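Local coordinates for antigen 43 (Escherichia coli, PDB 4KH3), which probably mediates self-association of bacterial cells, driving the aggregation and biofilm formation of uropathogenic strains as an AIDA-type autotransporter adhesin, at residues A[412-426]-A[433-447]. Residues are numbered along the deposited sequence; the frame is centred on the assembly and turned at random.
Sequences LTLSGKTVNNDTLTI and LQGGSLTGNGSVEKS
Ile426 O accepts two hydrogen bonds: one from Ser447 N, 2.8 Å away and nearly straight at 169°, and one from a water that also bonds Thr425 OG1 and Ser447 OG, tying the strand ends together. Successive rungs of a right-handed parallel beta-helix, as expected of the pectate-lyase-like clan, meet here. Three pairs of parallel strands carry the pairing: Leu412 opposite Leu433, Thr418 opposite Leu438, and Leu424 opposite Val444. The register changes by one residue between the first two, where 433-447 turns through Gly435 and Gly436, both at positive phi.

Inside the coil, Leu414 CD1 meets Leu433 CD1 at 3.6 Å, while Leu424 CD2 reaches Leu438 CD2 at 4.0 Å, bridging neighbouring faces. The methylenes of Lys446 lie against Ile426, with CD 3.6 Å from Ile426 CG2; the ammonium of this buried lysine is held by the carbonyls of Ser447, Gly450 and Glu468.

Polar side chains add to the backbone pairing. Gln434 NE2 donates to Thr413 OG1 over 2.9 Å, 20° out of the amide plane; chi1 of 63° sets CG between backbone N and carbonyl carbon, and the extended chain runs beside Thr413 on their shared face. At the turn between the second and third strands Asn421 OD1 takes Asn441 N at 2.8 Å in its carbonyl plane, whereas Asn420 OD1 closes an Asx turn onto Asp422 N and its ND2 donates to OE1 of Gln461, two coils on. Backbone bonds set the rung spacing, apolar contacts fill the interior, asparagine amides fasten this turn, and Gln434 reinforces the first strand pair.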
ATOM      1  N   LEU A 412      12.805  10.270 -25.060  1.00 33.33           N
ATOM      2  CA  LEU A 412      14.232  10.276 -24.810  1.00 29.02           C
ATOM      3  C   LEU A 412      14.569  11.662 -24.319  1.00 32.03           C
ATOM      4  O   LEU A 412      14.529  12.624 -25.083  1.00 33.48           O
ATOM      5  CB  LEU A 412      14.999   9.954 -26.087  1.00 32.94           C
ATOM      6  CG  LEU A 412      16.498  10.245 -26.081  1.00 37.56           C
ATOM      7  CD1 LEU A 412      17.181   9.555 -24.915  1.00 30.21           C
ATOM      8  CD2 LEU A 412      17.099   9.796 -27.394  1.00 28.54           C
ATOM      9  N   THR A 413      14.860  11.759 -23.026  1.00 36.94           N
ATOM     10  CA  THR A 413      15.120  13.032 -22.370  1.00 28.93           C
ATOM     11  C   THR A 413      16.618  13.171 -22.104  1.00 39.49           C
ATOM     12  O   THR A 413      17.227  12.300 -21.488  1.00 36.07           O
ATOM     13  CB  THR A 413      14.341  13.131 -21.032  1.00 34.66           C
ATOM     14  OG1 THR A 413      12.936  13.068 -21.289  1.00 36.36           O
ATOM     15  CG2 THR A 413      14.644  14.433 -20.309  1.00 35.48           C
ATOM     16  N   LEU A 414      17.207  14.264 -22.579  1.00 36.96           N
ATOM     17  CA  LEU A 414      18.626  14.531 -22.377  1.00 30.88           C
ATOM     18  C   LEU A 414      18.814  15.685 -21.402  1.00 38.97           C
ATOM     19  O   LEU A 414      18.155  16.724 -21.524  1.00 33.16           O
ATOM     20  CB  LEU A 414      19.286  14.886 -23.707  1.00 31.82           C
ATOM     21  CG  LEU A 414      19.046  13.881 -24.825  1.00 35.65           C
ATOM     22  CD1 LEU A 414      19.731  14.337 -26.104  1.00 44.32           C
ATOM     23  CD2 LEU A 414      19.534  12.515 -24.405  1.00 26.03           C
ATOM     24  N   SER A 415      19.709  15.508 -20.433  1.00 37.84           N
ATOM     25  CA  SER A 415      19.964  16.565 -19.455  1.00 40.63           C
ATOM     26  C   SER A 415      21.427  17.003 -19.491  1.00 43.32           C
ATOM     27  O   SER A 415      21.848  17.878 -18.731  1.00 47.23           O
ATOM     28  CB  SER A 415      19.505  16.164 -18.036  1.00 34.75           C
ATOM     29  OG  SER A 415      20.235  15.060 -17.513  1.00 48.67           O
ATOM     30  N   GLY A 416      22.192  16.402 -20.397  1.00 45.00           N
ATOM     31  CA  GLY A 416      23.568  16.812 -20.614  1.00 38.89           C
ATOM     32  C   GLY A 416      23.969  16.678 -22.069  1.00 48.10           C
ATOM     33  O   GLY A 416      23.123  16.730 -22.959  1.00 51.69           O
ATOM     34  N   LYS A 417      25.265  16.512 -22.313  1.00 46.74           N
ATOM     35  CA  LYS A 417      25.756  16.274 -23.658  1.00 38.20           C
ATOM     36  C   LYS A 417      25.844  14.781 -23.913  1.00 38.52           C
ATOM     37  O   LYS A 417      26.635  14.072 -23.286  1.00 51.13           O
ATOM     38  CB  LYS A 417      27.124  16.929 -23.869  1.00 50.35           C
ATOM     39  CG  LYS A 417      27.211  18.384 -23.410  1.00 60.08           C
ATOM     40  CD  LYS A 417      28.600  18.964 -23.688  1.00 78.04           C
ATOM     41  CE  LYS A 417      28.932  20.134 -22.763  1.00 78.09           C
ATOM     42  NZ  LYS A 417      28.035  21.305 -22.964  1.00 71.13           N
ATOM     43  N   THR A 418      25.024  14.302 -24.838  1.00 37.38           N
ATOM     44  CA  THR A 418      24.994  12.886 -25.179  1.00 31.90           C
ATOM     45  C   THR A 418      25.570  12.762 -26.583  1.00 35.70           C
ATOM     46  O   THR A 418      25.524  13.714 -27.353  1.00 44.16           O
ATOM     47  CB  THR A 418      23.543  12.342 -25.104  1.00 29.62           C
ATOM     48  OG1 THR A 418      23.039  12.515 -23.772  1.00 28.78           O
ATOM     49  CG2 THR A 418      23.455  10.876 -25.497  1.00 22.99           C
ATOM     50  N   VAL A 419      26.128  11.603 -26.905  1.00 36.00           N
ATOM     51  CA  VAL A 419      26.795  11.405 -28.177  1.00 31.76           C
ATOM     52  C   VAL A 419      26.123  10.287 -28.954  1.00 34.40           C
ATOM     53  O   VAL A 419      25.796   9.245 -28.394  1.00 42.32           O
ATOM     54  CB  VAL A 419      28.279  11.038 -27.946  1.00 37.19           C
ATOM     55  CG1 VAL A 419      28.947  10.575 -29.238  1.00 26.73           C
ATOM     56  CG2 VAL A 419      29.027  12.217 -27.327  1.00 34.82           C
ATOM     57  N   ASN A 420      25.904  10.505 -30.243  1.00 34.21           N
ATOM     58  CA  ASN A 420      25.492   9.421 -31.128  1.00 38.36           C
ATOM     59  C   ASN A 420      26.266   9.459 -32.447  1.00 42.85           C
ATOM     60  O   ASN A 420      26.257  10.463 -33.163  1.00 45.13           O
ATOM     61  CB  ASN A 420      23.989   9.458 -31.405  1.00 27.72           C
ATOM     62  CG  ASN A 420      23.579   8.467 -32.472  1.00 33.81           C
ATOM     63  OD1 ASN A 420      23.981   7.306 -32.438  1.00 41.26           O
ATOM     64  ND2 ASN A 420      22.793   8.923 -33.441  1.00 38.09           N
ATOM     65  N   ASN A 421      26.938   8.359 -32.756  1.00 34.17           N
ATOM     66  CA  ASN A 421      27.713   8.248 -33.981  1.00 41.51           C
ATOM     67  C   ASN A 421      27.150   7.107 -34.811  1.00 41.36           C
ATOM     68  O   ASN A 421      27.610   6.842 -35.923  1.00 41.35           O
ATOM     69  CB  ASN A 421      29.204   8.017 -33.672  1.00 35.58           C
ATOM     70  CG  ASN A 421      29.865   9.226 -32.999  1.00 38.42           C
ATOM     71  OD1 ASN A 421      29.629  10.374 -33.374  1.00 42.76           O
ATOM     72  ND2 ASN A 421      30.694   8.965 -31.999  1.00 42.75           N
ATOM     73  N   ASP A 422      26.147   6.428 -34.260  1.00 35.50           N
ATOM     74  CA  ASP A 422      25.487   5.346 -34.977  1.00 36.65           C
ATOM     75  C   ASP A 422      24.069   5.749 -35.376  1.00 38.29           C
ATOM     76  O   ASP A 422      23.834   6.882 -35.782  1.00 44.49           O
ATOM     77  CB  ASP A 422      25.489   4.056 -34.159  1.00 43.88           C
ATOM     78  CG  ASP A 422      26.885   3.658 -33.691  1.00 40.34           C
ATOM     79  OD1 ASP A 422      27.870   4.291 -34.117  1.00 40.07           O
ATOM     80  OD2 ASP A 422      26.999   2.703 -32.896  1.00 38.52           O
ATOM     81  N   THR A 423      23.121   4.830 -35.258  1.00 39.42           N
ATOM     82  CA  THR A 423      21.795   5.071 -35.804  1.00 29.52           C
ATOM     83  C   THR A 423      20.692   5.245 -34.755  1.00 37.03           C
ATOM     84  O   THR A 423      20.407   4.342 -33.980  1.00 41.74           O
ATOM     85  CB  THR A 423      21.406   3.946 -36.752  1.00 41.12           C
ATOM     86  OG1 THR A 423      22.377   3.863 -37.801  1.00 57.26           O
ATOM     87  CG2 THR A 423      20.027   4.200 -37.344  1.00 42.84           C
ATOM     88  N   LEU A 424      20.077   6.420 -34.744  1.00 41.90           N
ATOM     89  CA  LEU A 424      18.877   6.661 -33.953  1.00 33.60           C
ATOM     90  C   LEU A 424      17.670   6.534 -34.883  1.00 35.87           C
ATOM     91  O   LEU A 424      17.578   7.239 -35.880  1.00 39.54           O
ATOM     92  CB  LEU A 424      18.936   8.056 -33.337  1.00 35.31           C
ATOM     93  CG  LEU A 424      17.732   8.525 -32.521  1.00 40.10           C
ATOM     94  CD1 LEU A 424      17.465   7.556 -31.392  1.00 35.53           C
ATOM     95  CD2 LEU A 424      17.956   9.935 -31.976  1.00 29.67           C
ATOM     96  N   THR A 425      16.754   5.625 -34.579  1.00 33.45           N
ATOM     97  CA  THR A 425      15.690   5.321 -35.529  1.00 37.00           C
ATOM     98  C   THR A 425      14.296   5.294 -34.909  1.00 40.39           C
ATOM     99  O   THR A 425      14.082   4.720 -33.841  1.00 36.22           O
ATOM    100  CB  THR A 425      15.953   3.992 -36.298  1.00 33.42           C
ATOM    101  OG1 THR A 425      14.911   3.780 -37.255  1.00 34.44           O
ATOM    102  CG2 THR A 425      15.981   2.807 -35.359  1.00 32.35           C
ATOM    103  N   ILE A 426      13.359   5.934 -35.602  1.00 36.32           N
ATOM    104  CA  ILE A 426      11.952   5.918 -35.233  1.00 31.56           C
ATOM    105  C   ILE A 426      11.194   5.222 -36.354  1.00 32.60           C
ATOM    106  O   ILE A 426      11.207   5.675 -37.494  1.00 36.65           O
ATOM    107  CB  ILE A 426      11.400   7.343 -35.039  1.00 32.32           C
ATOM    108  CG1 ILE A 426      11.978   7.970 -33.768  1.00 24.12           C
ATOM    109  CG2 ILE A 426       9.867   7.325 -34.967  1.00 24.91           C
ATOM    110  CD1 ILE A 426      13.399   8.458 -33.876  1.00 29.64           C
ATOM    111  N   LEU A 433      12.218  13.494 -28.496  1.00 29.09           N
ATOM    112  CA  LEU A 433      13.583  13.706 -28.050  1.00 26.78           C
ATOM    113  C   LEU A 433      13.611  15.117 -27.530  1.00 33.98           C
ATOM    114  O   LEU A 433      13.259  16.047 -28.250  1.00 38.88           O
ATOM    115  CB  LEU A 433      14.564  13.554 -29.205  1.00 31.50           C
ATOM    116  CG  LEU A 433      15.961  14.147 -29.035  1.00 31.21           C
ATOM    117  CD1 LEU A 433      16.720  13.450 -27.939  1.00 37.26           C
ATOM    118  CD2 LEU A 433      16.723  14.042 -30.341  1.00 40.52           C
ATOM    119  N   GLN A 434      13.997  15.287 -26.273  1.00 34.01           N
ATOM    120  CA  GLN A 434      13.892  16.600 -25.658  1.00 36.54           C
ATOM    121  C   GLN A 434      15.048  16.919 -24.724  1.00 43.88           C
ATOM    122  O   GLN A 434      15.607  16.030 -24.078  1.00 39.45           O
ATOM    123  CB  GLN A 434      12.581  16.719 -24.890  1.00 36.46           C
ATOM    124  CG  GLN A 434      12.467  15.740 -23.740  1.00 43.28           C
ATOM    125  CD  GLN A 434      11.244  15.978 -22.886  1.00 42.19           C
ATOM    126  OE1 GLN A 434      10.621  17.039 -22.953  1.00 45.81           O
ATOM    127  NE2 GLN A 434      10.888  14.986 -22.077  1.00 41.81           N
ATOM    128  N   GLY A 435      15.387  18.202 -24.662  1.00 39.29           N
ATOM    129  CA  GLY A 435      16.370  18.699 -23.722  1.00 31.40           C
ATOM    130  C   GLY A 435      17.804  18.466 -24.152  1.00 41.21           C
ATOM    131  O   GLY A 435      18.082  17.768 -25.138  1.00 38.04           O
ATOM    132  N   GLY A 436      18.714  19.078 -23.403  1.00 38.00           N
ATOM    133  CA  GLY A 436      20.134  18.824 -23.526  1.00 31.77           C
ATOM    134  C   GLY A 436      20.709  18.957 -24.916  1.00 41.28           C
ATOM    135  O   GLY A 436      20.392  19.887 -25.659  1.00 43.40           O
ATOM    136  N   SER A 437      21.555  17.997 -25.265  1.00 39.89           N
ATOM    137  CA  SER A 437      22.314  18.059 -26.493  1.00 30.69           C
ATOM    138  C   SER A 437      22.635  16.657 -26.973  1.00 37.42           C
ATOM    139  O   SER A 437      22.951  15.774 -26.178  1.00 42.79           O
ATOM    140  CB  SER A 437      23.604  18.846 -26.257  1.00 41.83           C
ATOM    141  OG  SER A 437      24.573  18.541 -27.238  1.00 54.09           O
ATOM    142  N   LEU A 438      22.536  16.456 -28.281  1.00 35.22           N
ATOM    143  CA  LEU A 438      22.940  15.209 -28.901  1.00 32.28           C
ATOM    144  C   LEU A 438      23.842  15.557 -30.072  1.00 42.31           C
ATOM    145  O   LEU A 438      23.417  16.246 -30.995  1.00 45.64           O
ATOM    146  CB  LEU A 438      21.713  14.446 -29.391  1.00 29.97           C
ATOM    147  CG  LEU A 438      21.918  13.068 -30.024  1.00 34.09           C
ATOM    148  CD1 LEU A 438      22.557  12.087 -29.052  1.00 30.25           C
ATOM    149  CD2 LEU A 438      20.596  12.522 -30.527  1.00 35.34           C
ATOM    150  N   THR A 439      25.090  15.103 -30.033  1.00 39.37           N
ATOM    151  CA  THR A 439      26.028  15.399 -31.114  1.00 41.10           C
ATOM    152  C   THR A 439      26.641  14.130 -31.671  1.00 42.65           C
ATOM    153  O   THR A 439      26.363  13.034 -31.182  1.00 45.06           O
ATOM    154  CB  THR A 439      27.162  16.303 -30.644  1.00 40.47           C
ATOM    155  OG1 THR A 439      27.861  15.656 -29.574  1.00 54.98           O
ATOM    156  CG2 THR A 439      26.606  17.626 -30.151  1.00 37.78           C
ATOM    157  N   GLY A 440      27.469  14.287 -32.702  1.00 40.65           N
ATOM    158  CA  GLY A 440      28.167  13.166 -33.305  1.00 33.30           C
ATOM    159  C   GLY A 440      28.052  13.093 -34.814  1.00 36.99           C
ATOM    160  O   GLY A 440      27.524  13.996 -35.452  1.00 43.71           O
ATOM    161  N   ASN A 441      28.552  12.006 -35.385  1.00 36.48           N
ATOM    162  CA  ASN A 441      28.494  11.798 -36.821  1.00 43.61           C
ATOM    163  C   ASN A 441      27.435  10.773 -37.149  1.00 45.46           C
ATOM    164  O   ASN A 441      27.422  10.195 -38.240  1.00 39.20           O
ATOM    165  CB  ASN A 441      29.852  11.324 -37.349  1.00 49.32           C
ATOM    166  CG  ASN A 441      31.008  12.104 -36.750  1.00 64.03           C
ATOM    167  OD1 ASN A 441      31.809  11.553 -35.993  1.00 70.40           O
ATOM    168  ND2 ASN A 441      31.092  13.398 -37.072  1.00 56.02           N
ATOM    169  N   GLY A 442      26.550  10.537 -36.188  1.00 42.90           N
ATOM    170  CA  GLY A 442      25.467   9.597 -36.382  1.00 44.51           C
ATOM    171  C   GLY A 442      24.346  10.166 -37.227  1.00 44.10           C
ATOM    172  O   GLY A 442      24.325  11.358 -37.556  1.00 41.11           O
ATOM    173  N   SER A 443      23.403   9.307 -37.582  1.00 38.89           N
ATOM    174  CA  SER A 443      22.247   9.753 -38.339  1.00 49.71           C
ATOM    175  C   SER A 443      20.941   9.347 -37.656  1.00 50.24           C
ATOM    176  O   SER A 443      20.886   8.338 -36.943  1.00 40.72           O
ATOM    177  CB  SER A 443      22.304   9.215 -39.773  1.00 51.08           C
ATOM    178  OG  SER A 443      22.214   7.801 -39.792  1.00 58.28           O
ATOM    179  N   VAL A 444      19.898  10.148 -37.870  1.00 48.43           N
ATOM    180  CA  VAL A 444      18.554   9.818 -37.410  1.00 34.91           C
ATOM    181  C   VAL A 444      17.712   9.309 -38.584  1.00 46.00           C
ATOM    182  O   VAL A 444      17.744   9.894 -39.670  1.00 51.91           O
ATOM    183  CB  VAL A 444      17.860  11.037 -36.796  1.00 37.38           C
ATOM    184  CG1 VAL A 444      16.584  10.607 -36.085  1.00 29.61           C
ATOM    185  CG2 VAL A 444      18.800  11.778 -35.844  1.00 26.12           C
ATOM    186  N   GLU A 445      16.977   8.218 -38.374  1.00 37.37           N
ATOM    187  CA  GLU A 445      16.081   7.675 -39.399  1.00 35.26           C
ATOM    188  C   GLU A 445      14.638   7.814 -38.928  1.00 47.25           C
ATOM    189  O   GLU A 445      14.305   7.403 -37.813  1.00 39.92           O
ATOM    190  CB  GLU A 445      16.355   6.192 -39.645  1.00 42.10           C
ATOM    191  CG  GLU A 445      17.820   5.805 -39.691  1.00 60.79           C
ATOM    192  CD  GLU A 445      18.416   5.923 -41.077  1.00 71.21           C
ATOM    193  OE1 GLU A 445      17.674   5.694 -42.064  1.00 69.43           O
ATOM    194  OE2 GLU A 445      19.623   6.244 -41.174  1.00 64.12           O
ATOM    195  N   LYS A 446      13.782   8.390 -39.768  1.00 33.99           N
ATOM    196  CA  LYS A 446      12.371   8.523 -39.423  1.00 35.16           C
ATOM    197  C   LYS A 446      11.475   7.845 -40.452  1.00 38.06           C
ATOM    198  O   LYS A 446      11.429   8.237 -41.619  1.00 39.37           O
ATOM    199  CB  LYS A 446      11.977   9.993 -39.252  1.00 37.21           C
ATOM    200  CG  LYS A 446      10.474  10.216 -39.103  1.00 33.12           C
ATOM    201  CD  LYS A 446       9.897   9.462 -37.909  1.00 37.88           C
ATOM    202  CE  LYS A 446       8.389   9.709 -37.745  1.00 31.52           C
ATOM    203  NZ  LYS A 446       7.548   8.946 -38.724  1.00 29.85           N
ATOM    204  N   SER A 447      10.771   6.815 -40.008  1.00 31.50           N
ATOM    205  CA  SER A 447       9.823   6.114 -40.852  1.00 34.01           C
ATOM    206  C   SER A 447       8.536   5.899 -40.074  1.00 32.10           C
ATOM    207  O   SER A 447       8.403   6.361 -38.935  1.00 31.36           O
ATOM    208  CB  SER A 447      10.405   4.784 -41.340  1.00 36.29           C
ATOM    209  OG  SER A 447      10.878   4.006 -40.257  1.00 51.53           O
TER
HETATM  210  O   HOH W   1      13.368   4.840 -39.680  1.00 44.83           O